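Local coordinates for 2-dehydro-3-deoxyphosphogluconate aldolase (Vibrio fischeri, PDB 3NZR), which belongs to the KDGP aldolase family, part of the TIM-barrel clan of proteins built from parallel beta strands with surrounding helices, at residues A[23-28]-A[231-236]; A[198-203]-A[240-245]; A[54-59]-A[67-72]; A[41-46]-A[79-84]. All coordinates share one frame; numbering follows the deposited sequence.

Starting from the N terminus, the chain reaches helix 23-32, where contact 1 opens a loop that closes only at 231-236, at the start of the last helix. Contact 4 opens next, at 41-46, and closes at 79-84. Inside its loop sits contact 3, 54-59 with 67-72, which closes the shortest loop of the four. Contacts 3 and 4 reach neighbouring strands, 67-70 and 37-42, and touch directly; both nest within contact 1, and Y59 of contact 3 packs on A26 of contact 1. Contact 2 opens at 198-203, before contact 1 has closed, and ends at 240-245, beyond it, so the two cross. Both use helix 233-247, which is thereby tied to helices 23-32 and 200-209.

Contact 1 of 4, residues A[23-28]-A[231-236]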
loop_
_atom_site.group_PDB
_atom_site.type_symbol
_atom_site.label_atom_id
_atom_site.label_comp_id
_atom_site.label_asym_id
_atom_site.label_seq_id
_atom_site.Cartn_x
_atom_site.Cartn_y
_atom_site.Cartn_z
ATOM N N VAL A 23 28.217 13.142 9.934
ATOM C CA VAL A 23 28.315 13.889 8.696
ATOM C C VAL A 23 29.701 13.760 8.081
ATOM O O VAL A 23 29.822 13.682 6.863
ATOM C CB VAL A 23 27.959 15.397 8.914
ATOM C CG1 VAL A 23 28.384 16.270 7.714
ATOM C CG2 VAL A 23 26.500 15.497 9.098
ATOM N N ASP A 24 30.733 13.737 8.905
ATOM C CA ASP A 24 32.122 13.685 8.402
ATOM C C ASP A 24 32.427 12.284 7.822
ATOM O O ASP A 24 33.109 12.107 6.766
ATOM C CB ASP A 24 33.100 14.013 9.535
ATOM C CG ASP A 24 34.558 14.094 9.056
ATOM O OD1 ASP A 24 34.825 14.799 8.053
ATOM O OD2 ASP A 24 35.430 13.424 9.673
ATOM N N ASN A 25 31.875 11.285 8.504
ATOM C CA ASN A 25 31.983 9.921 8.035
ATOM C C ASN A 25 31.330 9.825 6.659
ATOM O O ASN A 25 31.869 9.169 5.763
ATOM C CB ASN A 25 31.360 8.988 9.065
ATOM C CG ASN A 25 31.585 7.511 8.776
ATOM O OD1 ASN A 25 30.688 6.693 9.033
ATOM N ND2 ASN A 25 32.779 7.151 8.348
ATOM N N ALA A 26 30.144 10.427 6.528
ATOM C CA ALA A 26 29.434 10.444 5.250
ATOM C C ALA A 26 30.259 11.018 4.076
ATOM O O ALA A 26 30.305 10.415 3.007
ATOM C CB ALA A 26 28.135 11.190 5.351
ATOM N N ALA A 27 30.896 12.161 4.294
ATOM C CA ALA A 27 31.867 12.734 3.327
ATOM C C ALA A 27 32.930 11.731 2.919
ATOM O O ALA A 27 33.208 11.561 1.710
ATOM C CB ALA A 27 32.524 13.995 3.906
ATOM N N ASP A 28 33.539 11.067 3.927
ATOM C CA ASP A 28 34.605 10.087 3.649
ATOM C C ASP A 28 34.065 8.898 2.876
ATOM O O ASP A 28 34.706 8.392 1.990
ATOM C CB ASP A 28 35.308 9.583 4.944
ATOM C CG ASP A 28 36.096 10.700 5.699
ATOM O OD1 ASP A 28 36.153 11.866 5.222
ATOM O OD2 ASP A 28 36.634 10.386 6.802
ATOM N N THR A 231 31.532 3.966 9.738
ATOM C CA THR A 231 31.718 2.992 8.692
ATOM C C THR A 231 33.136 3.244 8.126
ATOM O O THR A 231 33.476 4.382 7.879
ATOM C CB THR A 231 30.615 3.126 7.587
ATOM O OG1 THR A 231 29.326 2.667 8.104
ATOM C CG2 THR A 231 31.023 2.354 6.319
ATOM N N ARG A 232 33.908 2.186 7.934
ATOM C CA ARG A 232 35.304 2.319 7.541
ATOM C C ARG A 232 35.395 2.670 6.080
ATOM O O ARG A 232 34.976 1.862 5.214
ATOM C CB ARG A 232 36.062 1.019 7.726
ATOM C CG ARG A 232 36.164 0.533 9.124
ATOM C CD ARG A 232 37.058 -0.681 9.158
ATOM N NE ARG A 232 36.856 -1.285 10.448
ATOM C CZ ARG A 232 36.018 -2.275 10.725
ATOM N NH1 ARG A 232 35.321 -2.891 9.780
ATOM N NH2 ARG A 232 35.921 -2.686 11.981
ATOM N N PRO A 233 35.967 3.846 5.784
ATOM C CA PRO A 233 36.086 4.228 4.360
ATOM C C PRO A 233 36.909 3.229 3.570
ATOM O O PRO A 233 36.608 2.938 2.403
ATOM C CB PRO A 233 36.720 5.613 4.443
ATOM C CG PRO A 233 36.183 6.130 5.715
ATOM C CD PRO A 233 36.333 4.959 6.641
ATOM N N GLU A 234 37.914 2.650 4.205
ATOM C CA GLU A 234 38.735 1.634 3.504
ATOM C C GLU A 234 37.948 0.370 3.091
ATOM O O GLU A 234 38.262 -0.282 2.083
ATOM C CB GLU A 234 40.034 1.287 4.302
ATOM C CG GLU A 234 39.802 0.503 5.601
ATOM C CD GLU A 234 39.738 1.373 6.872
ATOM O OE1 GLU A 234 40.185 0.855 7.948
ATOM O OE2 GLU A 234 39.249 2.547 6.806
ATOM N N ASP A 235 36.930 0.000 3.876
ATOM C CA ASP A 235 36.031 -1.106 3.516
ATOM C C ASP A 235 35.040 -0.772 2.371
ATOM O O ASP A 235 34.765 -1.613 1.507
ATOM C CB ASP A 235 35.240 -1.589 4.736
ATOM C CG ASP A 235 36.135 -2.333 5.783
ATOM O OD1 ASP A 235 37.366 -2.420 5.617
ATOM O OD2 ASP A 235 35.574 -2.827 6.790
ATOM N N VAL A 236 34.507 0.447 2.379
ATOM C CA VAL A 236 33.750 1.002 1.260
ATOM C C VAL A 236 34.570 0.924 -0.056
ATOM O O VAL A 236 34.014 0.561 -1.102
ATOM C CB VAL A 236 33.292 2.410 1.602
ATOM C CG1 VAL A 236 32.597 3.121 0.400
ATOM C CG2 VAL A 236 32.308 2.346 2.764
#
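The first and last helices of the barrel's outer layer meet here, where N25 of helix 23-32 grips the backbone of T231 just ahead of helix 233-247. The amide of N25 makes two bonds to this one residue. Its ND2 donates to T231 O at 2.9 Å, almost straight at 176°; it lands on a lone pair in the carbonyl plane, and the oxygen lies practically in the amide plane of N25. In return N25 OD1 accepts from T231 N, also at 2.9 Å, but more bent at 151° and with the donor tilted out of the plane of the side-chain carbonyl. Turning CG anti to the backbone nitrogen (chi1 -172°) is what carries the N25 amide across the gap. Its OD1 takes a second hydrogen bond from G21 N, while T231 OG1 bonds to L19 O. Alongside, D28 CB rests on P233 CG at 3.6 Å, an apolar touch between the two helices. R232, at the N-cap position of the second helix, sends NH1 to D235 OD2 at 3.0 Å in a salt bridge on the far side. With both N25 amide atoms engaged, the side chain is fixed against flipping: the oxygen must face two backbone N-H groups and the nitrogen a carbonyl. One buried asparagine pairs with both N-H and C=O of T231 and holds the start of the C-terminal helix to the first.

Contact 2 of 4, residues A[198-203]-A[240-245]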
loop_
_atom_site.group_PDB
_atom_site.type_symbol
_atom_site.label_atom_id
_atom_site.label_comp_id
_atom_site.label_asym_id
_atom_site.label_seq_id
_atom_site.Cartn_x
_atom_site.Cartn_y
_atom_site.Cartn_z
ATOM N N GLU A 198 33.602 -10.924 2.909
ATOM C CA GLU A 198 34.007 -12.265 2.477
ATOM C C GLU A 198 32.929 -12.936 1.667
ATOM O O GLU A 198 33.234 -13.788 0.872
ATOM C CB GLU A 198 34.350 -13.158 3.690
ATOM C CG GLU A 198 35.626 -12.746 4.371
ATOM C CD GLU A 198 35.441 -11.527 5.235
ATOM O OE1 GLU A 198 34.305 -11.245 5.749
ATOM O OE2 GLU A 198 36.460 -10.847 5.391
ATOM N N ASN A 199 31.662 -12.558 1.882
ATOM C CA ASN A 199 30.572 -13.132 1.071
ATOM C C ASN A 199 29.940 -12.177 0.033
ATOM O O ASN A 199 29.029 -12.566 -0.652
ATOM C CB ASN A 199 29.464 -13.719 1.960
ATOM C CG ASN A 199 28.786 -12.675 2.838
ATOM O OD1 ASN A 199 28.789 -11.456 2.549
ATOM N ND2 ASN A 199 28.205 -13.152 3.935
ATOM N N TYR A 200 30.408 -10.945 -0.041
ATOM C CA TYR A 200 29.836 -9.908 -0.917
ATOM C C TYR A 200 29.887 -10.402 -2.354
ATOM O O TYR A 200 28.924 -10.341 -3.090
ATOM C CB TYR A 200 30.650 -8.594 -0.837
ATOM C CG TYR A 200 30.164 -7.527 -1.745
ATOM C CD1 TYR A 200 28.918 -6.863 -1.494
ATOM C CD2 TYR A 200 30.899 -7.137 -2.840
ATOM C CE1 TYR A 200 28.488 -5.850 -2.321
ATOM C CE2 TYR A 200 30.459 -6.150 -3.697
ATOM C CZ TYR A 200 29.243 -5.497 -3.448
ATOM O OH TYR A 200 28.830 -4.491 -4.305
ATOM N N GLU A 201 31.032 -10.862 -2.766
ATOM C CA GLU A 201 31.162 -11.277 -4.167
ATOM C C GLU A 201 30.192 -12.396 -4.546
ATOM O O GLU A 201 29.526 -12.299 -5.555
ATOM C CB GLU A 201 32.608 -11.617 -4.508
ATOM C CG GLU A 201 33.481 -10.352 -4.616
ATOM C CD GLU A 201 35.007 -10.589 -4.392
ATOM O OE1 GLU A 201 35.786 -10.065 -5.199
ATOM O OE2 GLU A 201 35.420 -11.248 -3.400
ATOM N N GLU A 202 30.089 -13.424 -3.727
ATOM C CA GLU A 202 29.259 -14.577 -4.076
ATOM C C GLU A 202 27.769 -14.208 -4.071
ATOM O O GLU A 202 27.030 -14.678 -4.892
ATOM C CB GLU A 202 29.509 -15.745 -3.118
ATOM C CG GLU A 202 29.178 -17.102 -3.706
ATOM C CD GLU A 202 29.495 -18.251 -2.749
ATOM O OE1 GLU A 202 30.434 -18.130 -1.942
ATOM O OE2 GLU A 202 28.792 -19.289 -2.806
ATOM N N ILE A 203 27.372 -13.351 -3.144
ATOM C CA ILE A 203 25.985 -12.873 -3.067
ATOM C C ILE A 203 25.662 -12.002 -4.271
ATOM O O ILE A 203 24.578 -12.186 -4.892
ATOM C CB ILE A 203 25.754 -12.102 -1.774
ATOM C CG1 ILE A 203 25.812 -13.049 -0.580
ATOM C CG2 ILE A 203 24.422 -11.323 -1.782
ATOM C CD1 ILE A 203 25.850 -12.315 0.746
ATOM N N LEU A 240 33.920 -1.245 -3.371
ATOM C CA LEU A 240 33.826 -0.595 -4.704
ATOM C C LEU A 240 34.731 -1.351 -5.658
ATOM O O LEU A 240 34.318 -1.645 -6.772
ATOM C CB LEU A 240 34.205 0.876 -4.711
ATOM C CG LEU A 240 34.253 1.616 -6.067
ATOM C CD1 LEU A 240 32.804 1.787 -6.716
ATOM C CD2 LEU A 240 34.955 3.000 -5.941
ATOM N N ASP A 241 35.935 -1.688 -5.216
ATOM C CA ASP A 241 36.863 -2.380 -6.099
ATOM C C ASP A 241 36.343 -3.791 -6.445
ATOM O O ASP A 241 36.447 -4.233 -7.574
ATOM C CB ASP A 241 38.225 -2.468 -5.455
ATOM C CG ASP A 241 39.025 -1.145 -5.530
ATOM O OD1 ASP A 241 38.644 -0.195 -6.273
ATOM O OD2 ASP A 241 40.044 -1.076 -4.806
HETATM N N MSE A 242 35.773 -4.480 -5.452
HETATM C CA MSE A 242 35.101 -5.741 -5.686
HETATM C C MSE A 242 33.976 -5.604 -6.697
HETATM O O MSE A 242 33.807 -6.471 -7.570
HETATM C CB MSE A 242 34.540 -6.336 -4.382
HETATM C CG MSE A 242 35.599 -6.885 -3.473
HETATM SE SE MSE A 242 34.814 -7.612 -1.775
HETATM C CE MSE A 242 36.493 -8.322 -0.968
ATOM N N THR A 243 33.250 -4.499 -6.619
ATOM C CA THR A 243 32.162 -4.284 -7.550
ATOM C C THR A 243 32.727 -4.088 -8.999
ATOM O O THR A 243 32.222 -4.664 -9.963
ATOM C CB THR A 243 31.311 -3.102 -7.065
ATOM O OG1 THR A 243 30.790 -3.421 -5.742
ATOM C CG2 THR A 243 30.167 -2.758 -8.054
ATOM N N LYS A 244 33.845 -3.382 -9.125
ATOM C CA LYS A 244 34.418 -3.119 -10.461
ATOM C C LYS A 244 34.896 -4.417 -11.071
ATOM O O LYS A 244 34.648 -4.664 -12.274
ATOM C CB LYS A 244 35.589 -2.146 -10.373
ATOM C CG LYS A 244 35.201 -0.814 -9.853
ATOM C CD LYS A 244 36.348 0.188 -9.904
ATOM C CE LYS A 244 35.867 1.585 -9.510
ATOM N NZ LYS A 244 36.990 2.579 -9.521
ATOM N N LYS A 245 35.529 -5.240 -10.237
ATOM C CA LYS A 245 35.952 -6.581 -10.617
ATOM C C LYS A 245 34.812 -7.544 -10.960
ATOM O O LYS A 245 35.012 -8.445 -11.776
ATOM C CB LYS A 245 36.806 -7.199 -9.532
ATOM C CG LYS A 245 37.301 -8.601 -9.862
ATOM C CD LYS A 245 38.354 -9.072 -8.873
ATOM C CE LYS A 245 38.708 -10.555 -9.110
ATOM N NZ LYS A 245 39.276 -11.251 -7.904
HETATM O O HOH W 1 34.963 -9.168 -7.557
#
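Two helices of the barrel's outer layer, 200-209 and the C-terminal 233-247, pack side by side here, with selenomethionine M242 reaching between Y200 and E201. M242 CB lies 4.0 Å from Y200 CD2, and its chain, extended beyond CG, then runs on past the ring. The selenium ends 5.3 Å from the centroid of the Y200 ring at 66° off the normal, a Met-aromatic contact that is oblique and neither over the face nor at the edge. Against E201 the same side chain crosses at about a right angle, with M242 CG 3.6 Å from E201 OE1 and the selenium beside the carboxylate carbon. Farther along the ring, Y200 OH donates to T243 OG1 at 2.7 Å. Y200 CG sits anti to the backbone nitrogen (chi1 177°), which sends the phenol across to the second helix, so that T243 OG1 lies at the ring edge, near its plane. T243 OG1 also bonds to L239 O one turn earlier, forming a short relay from phenol to threonine to main-chain carbonyl. L16 of the first strand touches both Y200 and T243 from the barrel side. On the more exposed side, a water donates to E201 OE1 at 2.7 Å and to M242 O at 2.9 Å, using both of its hydrogens. K245 NZ stays 4.6 Å from E201 OE1, beyond a salt bridge, though its charge probably favours the ionised carboxylate. The helix pair is joined by a direct hydroxyl bond on the buried side and a water bridge by E201, with the selenomethionine chain between them.

Contact 3 of 4, residues A[54-59]-A[67-72]; sequences EDMKKY and VSVGLG
Helix 49-61 lies over strand 67-70 so that Y59 and V67 face each other with their CA atoms 7.0 Å apart, the nearest pair between the segments. This is the helix-on-strand layer of a beta-alpha-beta crossover, in which strand 37-42 leads into the helix and the chain returns in the neighbouring parallel strand. V67 puts its CG2 branch against the helix backbone, 3.8 Å from Y59 C and 3.9 Å from Y59 CB; with CG1 anti to the backbone nitrogen (chi1 163°), CG2 is the methyl left to meet Y59. The Y59 ring itself swings away from the strand toward A26 and V23 of helix 23-32, and D55 OD2, which bonds to Y46 OH, lies in its plane at the edge. One helical turn earlier, selenomethionine M56 stretches out over the strand and also reaches I85 and V89 of helix 79-89. V69 packs on that same helix, through V82 and S86. The second apolar touch comes at the far end of M56, where the selenium meets V69 CG2 at 3.9 Å, the two side chains crossing at about a right angle.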
loop_
_atom_site.group_PDB
_atom_site.type_symbol
_atom_site.label_atom_id
_atom_site.label_comp_id
_atom_site.label_asym_id
_atom_site.label_seq_id
_atom_site.Cartn_x
_atom_site.Cartn_y
_atom_site.Cartn_z
ATOM N N GLU A 54 16.302 18.260 9.731
ATOM C CA GLU A 54 17.440 19.231 9.834
ATOM C C GLU A 54 18.794 18.557 9.756
ATOM O O GLU A 54 19.693 19.005 9.053
ATOM C CB GLU A 54 17.341 20.044 11.142
ATOM C CG GLU A 54 16.205 21.075 11.116
ATOM C CD GLU A 54 16.144 21.978 12.390
ATOM O OE1 GLU A 54 17.158 22.008 13.159
ATOM O OE2 GLU A 54 15.090 22.660 12.608
ATOM N N ASP A 55 18.939 17.443 10.467
ATOM C CA ASP A 55 20.211 16.702 10.420
ATOM C C ASP A 55 20.396 16.097 9.039
ATOM O O ASP A 55 21.446 16.255 8.407
ATOM C CB ASP A 55 20.282 15.593 11.483
ATOM C CG ASP A 55 21.684 15.405 12.057
ATOM O OD1 ASP A 55 22.452 16.408 12.121
ATOM O OD2 ASP A 55 22.021 14.274 12.471
HETATM N N MSE A 56 19.369 15.424 8.539
HETATM C CA MSE A 56 19.547 14.792 7.244
HETATM C C MSE A 56 19.945 15.736 6.128
HETATM O O MSE A 56 20.671 15.332 5.254
HETATM C CB MSE A 56 18.355 13.934 6.879
HETATM C CG MSE A 56 18.501 12.651 7.605
HETATM SE SE MSE A 56 16.966 11.552 7.296
HETATM C CE MSE A 56 16.994 10.406 8.908
ATOM N N LYS A 57 19.540 16.992 6.204
ATOM C CA LYS A 57 19.980 17.958 5.229
ATOM C C LYS A 57 21.499 18.120 5.242
ATOM O O LYS A 57 22.127 18.264 4.201
ATOM C CB LYS A 57 19.285 19.284 5.449
ATOM C CG LYS A 57 17.795 19.301 4.934
ATOM C CD LYS A 57 17.176 20.719 4.949
ATOM C CE LYS A 57 17.374 21.446 6.292
ATOM N NZ LYS A 57 16.803 22.822 6.329
ATOM N N LYS A 58 22.120 18.050 6.399
ATOM C CA LYS A 58 23.599 18.157 6.432
ATOM C C LYS A 58 24.259 16.971 5.781
ATOM O O LYS A 58 25.333 17.084 5.201
ATOM C CB LYS A 58 24.119 18.279 7.855
ATOM C CG LYS A 58 23.772 19.582 8.452
ATOM C CD LYS A 58 23.772 19.562 9.971
ATOM C CE LYS A 58 23.501 20.992 10.500
ATOM N NZ LYS A 58 22.870 20.923 11.808
ATOM N N TYR A 59 23.664 15.800 5.901
ATOM C CA TYR A 59 24.247 14.655 5.212
ATOM C C TYR A 59 24.071 14.821 3.681
ATOM O O TYR A 59 24.925 14.450 2.891
ATOM C CB TYR A 59 23.576 13.369 5.679
ATOM C CG TYR A 59 23.975 12.928 7.059
ATOM C CD1 TYR A 59 24.994 12.028 7.229
ATOM C CD2 TYR A 59 23.315 13.380 8.181
ATOM C CE1 TYR A 59 25.375 11.581 8.471
ATOM C CE2 TYR A 59 23.683 12.930 9.450
ATOM C CZ TYR A 59 24.742 12.015 9.579
ATOM O OH TYR A 59 25.184 11.550 10.812
ATOM N N VAL A 67 21.435 10.187 0.018
ATOM C CA VAL A 67 21.079 9.814 1.354
ATOM C C VAL A 67 19.955 8.776 1.278
ATOM O O VAL A 67 19.074 8.868 0.379
ATOM C CB VAL A 67 20.627 11.070 2.151
ATOM C CG1 VAL A 67 19.868 10.682 3.400
ATOM C CG2 VAL A 67 21.843 11.955 2.470
ATOM N N SER A 68 19.958 7.850 2.229
ATOM C CA SER A 68 18.933 6.842 2.326
ATOM C C SER A 68 18.272 6.965 3.657
ATOM O O SER A 68 18.909 6.802 4.655
ATOM C CB SER A 68 19.600 5.460 2.158
ATOM O OG SER A 68 18.676 4.409 2.390
ATOM N N VAL A 69 16.996 7.280 3.710
ATOM C CA VAL A 69 16.288 7.427 4.978
ATOM C C VAL A 69 15.864 6.023 5.380
ATOM O O VAL A 69 15.186 5.348 4.593
ATOM C CB VAL A 69 15.021 8.305 4.840
ATOM C CG1 VAL A 69 14.311 8.428 6.190
ATOM C CG2 VAL A 69 15.431 9.668 4.280
ATOM N N GLY A 70 16.254 5.619 6.608
ATOM C CA GLY A 70 16.011 4.342 7.154
ATOM C C GLY A 70 15.101 4.335 8.318
ATOM O O GLY A 70 14.856 5.355 8.969
ATOM N N LEU A 71 14.557 3.164 8.559
ATOM C CA LEU A 71 13.688 2.958 9.701
ATOM C C LEU A 71 14.523 2.900 10.982
ATOM O O LEU A 71 14.431 3.773 11.879
ATOM C CB LEU A 71 12.921 1.672 9.482
ATOM C CG LEU A 71 12.075 1.697 8.177
ATOM C CD1 LEU A 71 12.088 0.333 7.352
ATOM C CD2 LEU A 71 10.673 2.073 8.581
ATOM N N GLY A 72 15.354 1.914 11.040
ATOM C CA GLY A 72 16.245 1.730 12.210
ATOM C C GLY A 72 15.848 0.522 13.047
ATOM O O GLY A 72 14.697 0.363 13.425
#

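Contact 4 of 4, residues A[41-46]-A[79-84]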
loop_
_atom_site.group_PDB
_atom_site.type_symbol
_atom_site.label_atom_id
_atom_site.label_comp_id
_atom_site.label_asym_id
_atom_site.label_seq_id
_atom_site.Cartn_x
_atom_site.Cartn_y
_atom_site.Cartn_z
ATOM N N VAL A 41 20.843 7.078 7.023
ATOM C CA VAL A 41 20.621 7.827 8.222
ATOM C C VAL A 41 19.285 7.301 8.770
ATOM O O VAL A 41 18.283 7.190 8.025
ATOM C CB VAL A 41 20.633 9.350 7.929
ATOM C CG1 VAL A 41 20.702 10.165 9.265
ATOM C CG2 VAL A 41 21.896 9.766 7.082
ATOM N N LEU A 42 19.244 6.955 10.052
ATOM C CA LEU A 42 18.105 6.224 10.629
ATOM C C LEU A 42 17.133 7.098 11.454
ATOM O O LEU A 42 17.557 7.809 12.390
ATOM C CB LEU A 42 18.606 5.085 11.492
ATOM C CG LEU A 42 19.619 4.189 10.744
ATOM C CD1 LEU A 42 20.163 3.077 11.624
ATOM C CD2 LEU A 42 19.014 3.611 9.564
ATOM N N SER A 43 15.858 7.016 11.083
ATOM C CA SER A 43 14.777 7.787 11.711
ATOM C C SER A 43 14.751 7.559 13.213
ATOM O O SER A 43 14.553 8.496 13.954
ATOM C CB SER A 43 13.413 7.462 11.094
ATOM O OG SER A 43 12.834 6.298 11.603
ATOM N N LYS A 44 15.021 6.341 13.656
ATOM C CA LYS A 44 14.941 6.019 15.074
ATOM C C LYS A 44 15.970 6.742 15.941
ATOM O O LYS A 44 15.866 6.701 17.174
ATOM C CB LYS A 44 15.184 4.521 15.307
ATOM C CG LYS A 44 14.437 3.971 16.542
ATOM C CD LYS A 44 14.549 2.437 16.595
ATOM C CE LYS A 44 14.048 1.895 17.939
ATOM N NZ LYS A 44 15.193 1.731 18.912
ATOM N N ASN A 45 16.987 7.297 15.323
ATOM C CA ASN A 45 18.047 7.972 16.041
ATOM C C ASN A 45 17.698 9.416 16.349
ATOM O O ASN A 45 18.548 10.184 16.722
ATOM C CB ASN A 45 19.339 7.945 15.231
ATOM C CG ASN A 45 20.004 6.601 15.225
ATOM O OD1 ASN A 45 19.793 5.798 16.075
ATOM N ND2 ASN A 45 20.792 6.357 14.230
ATOM N N TYR A 46 16.459 9.784 16.113
ATOM C CA TYR A 46 16.014 11.147 16.284
ATOM C C TYR A 46 14.668 11.159 16.979
ATOM O O TYR A 46 13.881 10.277 16.803
ATOM C CB TYR A 46 15.899 11.901 14.961
ATOM C CG TYR A 46 17.150 12.004 14.194
ATOM C CD1 TYR A 46 18.046 13.020 14.415
ATOM C CD2 TYR A 46 17.475 11.068 13.262
ATOM C CE1 TYR A 46 19.226 13.113 13.704
ATOM C CE2 TYR A 46 18.652 11.140 12.565
ATOM C CZ TYR A 46 19.527 12.163 12.801
ATOM O OH TYR A 46 20.671 12.193 12.110
ATOM N N SER A 79 7.676 3.510 10.274
ATOM C CA SER A 79 7.260 3.678 8.864
ATOM C C SER A 79 6.700 5.055 8.580
ATOM O O SER A 79 7.138 5.696 7.633
ATOM C CB SER A 79 6.223 2.616 8.510
ATOM O OG SER A 79 5.898 2.693 7.163
HETATM N N MSE A 80 5.749 5.516 9.396
HETATM C CA MSE A 80 5.164 6.811 9.087
HETATM C C MSE A 80 6.188 7.930 9.224
HETATM O O MSE A 80 6.214 8.882 8.458
HETATM C CB MSE A 80 3.923 7.080 9.899
HETATM C CG MSE A 80 3.264 8.394 9.555
HETATM SE SE MSE A 80 2.734 8.689 7.606
HETATM C CE MSE A 80 1.042 7.558 7.648
HETATM N N MSE A 81 7.072 7.813 10.197
HETATM C CA MSE A 81 8.058 8.838 10.368
HETATM C C MSE A 81 8.994 8.910 9.203
HETATM O O MSE A 81 9.376 9.977 8.786
HETATM C CB MSE A 81 8.843 8.606 11.660
HETATM C CG MSE A 81 9.642 9.817 12.107
HETATM SE SE MSE A 81 10.587 9.448 13.786
HETATM C CE MSE A 81 9.092 9.822 15.076
ATOM N N VAL A 82 9.365 7.746 8.629
ATOM C CA VAL A 82 10.174 7.760 7.452
ATOM C C VAL A 82 9.477 8.423 6.300
ATOM O O VAL A 82 10.111 9.146 5.601
ATOM C CB VAL A 82 10.653 6.293 7.078
ATOM C CG1 VAL A 82 11.215 6.314 5.629
ATOM C CG2 VAL A 82 11.682 5.811 8.101
ATOM N N SER A 83 8.156 8.229 6.095
ATOM C CA SER A 83 7.461 8.817 5.059
ATOM C C SER A 83 7.429 10.309 5.263
ATOM O O SER A 83 7.687 11.036 4.290
ATOM C CB SER A 83 6.000 8.321 5.029
ATOM O OG SER A 83 5.866 6.943 4.624
ATOM N N LEU A 84 7.119 10.785 6.470
ATOM C CA LEU A 84 7.005 12.241 6.721
ATOM C C LEU A 84 8.390 12.898 6.605
ATOM O O LEU A 84 8.544 13.960 6.048
ATOM C CB LEU A 84 6.491 12.506 8.125
ATOM C CG LEU A 84 5.052 12.074 8.325
ATOM C CD1 LEU A 84 4.676 12.200 9.798
ATOM C CD2 LEU A 84 4.156 12.973 7.505
#
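This is a buried packing contact between S43, at the turn where strand 37-42 ends, and M81 and V82 of helix 79-89, the helix that follows the neighbouring strand 67-70. The CG2 methyl of V82 makes the closest approach: it sits 3.7 Å from S43 OG and 3.8 Å from S43 CB, flanking the serine side chain. The S43 hydroxyl stands between its own backbone nitrogen and carbonyl carbon (chi1 82°), a rotation that presents it to the helix. Q78 OE1 and L71 O, both from the stretch between strand 67-70 and helix 79-89, are its hydrogen-bond partners. M81, which covers more of the surface, approaches from the carbonyl end of the same residue. With CG anti to the backbone nitrogen (chi1 -165°) and chi2 extended, it carries its selenium to 4.1 Å from S43 O, with S43 CB slightly farther at 4.4 Å; the bend at chi3 only turns the terminal methyl. M81 also touches V49 of helix 49-61. S43 O is engaged already, accepting from Y46 N at 3.2 Å, and it lies in the plane of the Y46 ring at its edge. The 3-10 segment 43-45 starts with N45 N bonded to L42 O at 3.0 Å. On the sheet side, S43 N bonds to G70 O, which V82 CG2 also approaches closely. The polar atoms of S43 have partners in the main chain and Q78, so what the helix adds is apolar: a valine methyl and a selenium atom probably help to shield a network of hydrogen bonds at the end of two neighbouring strands.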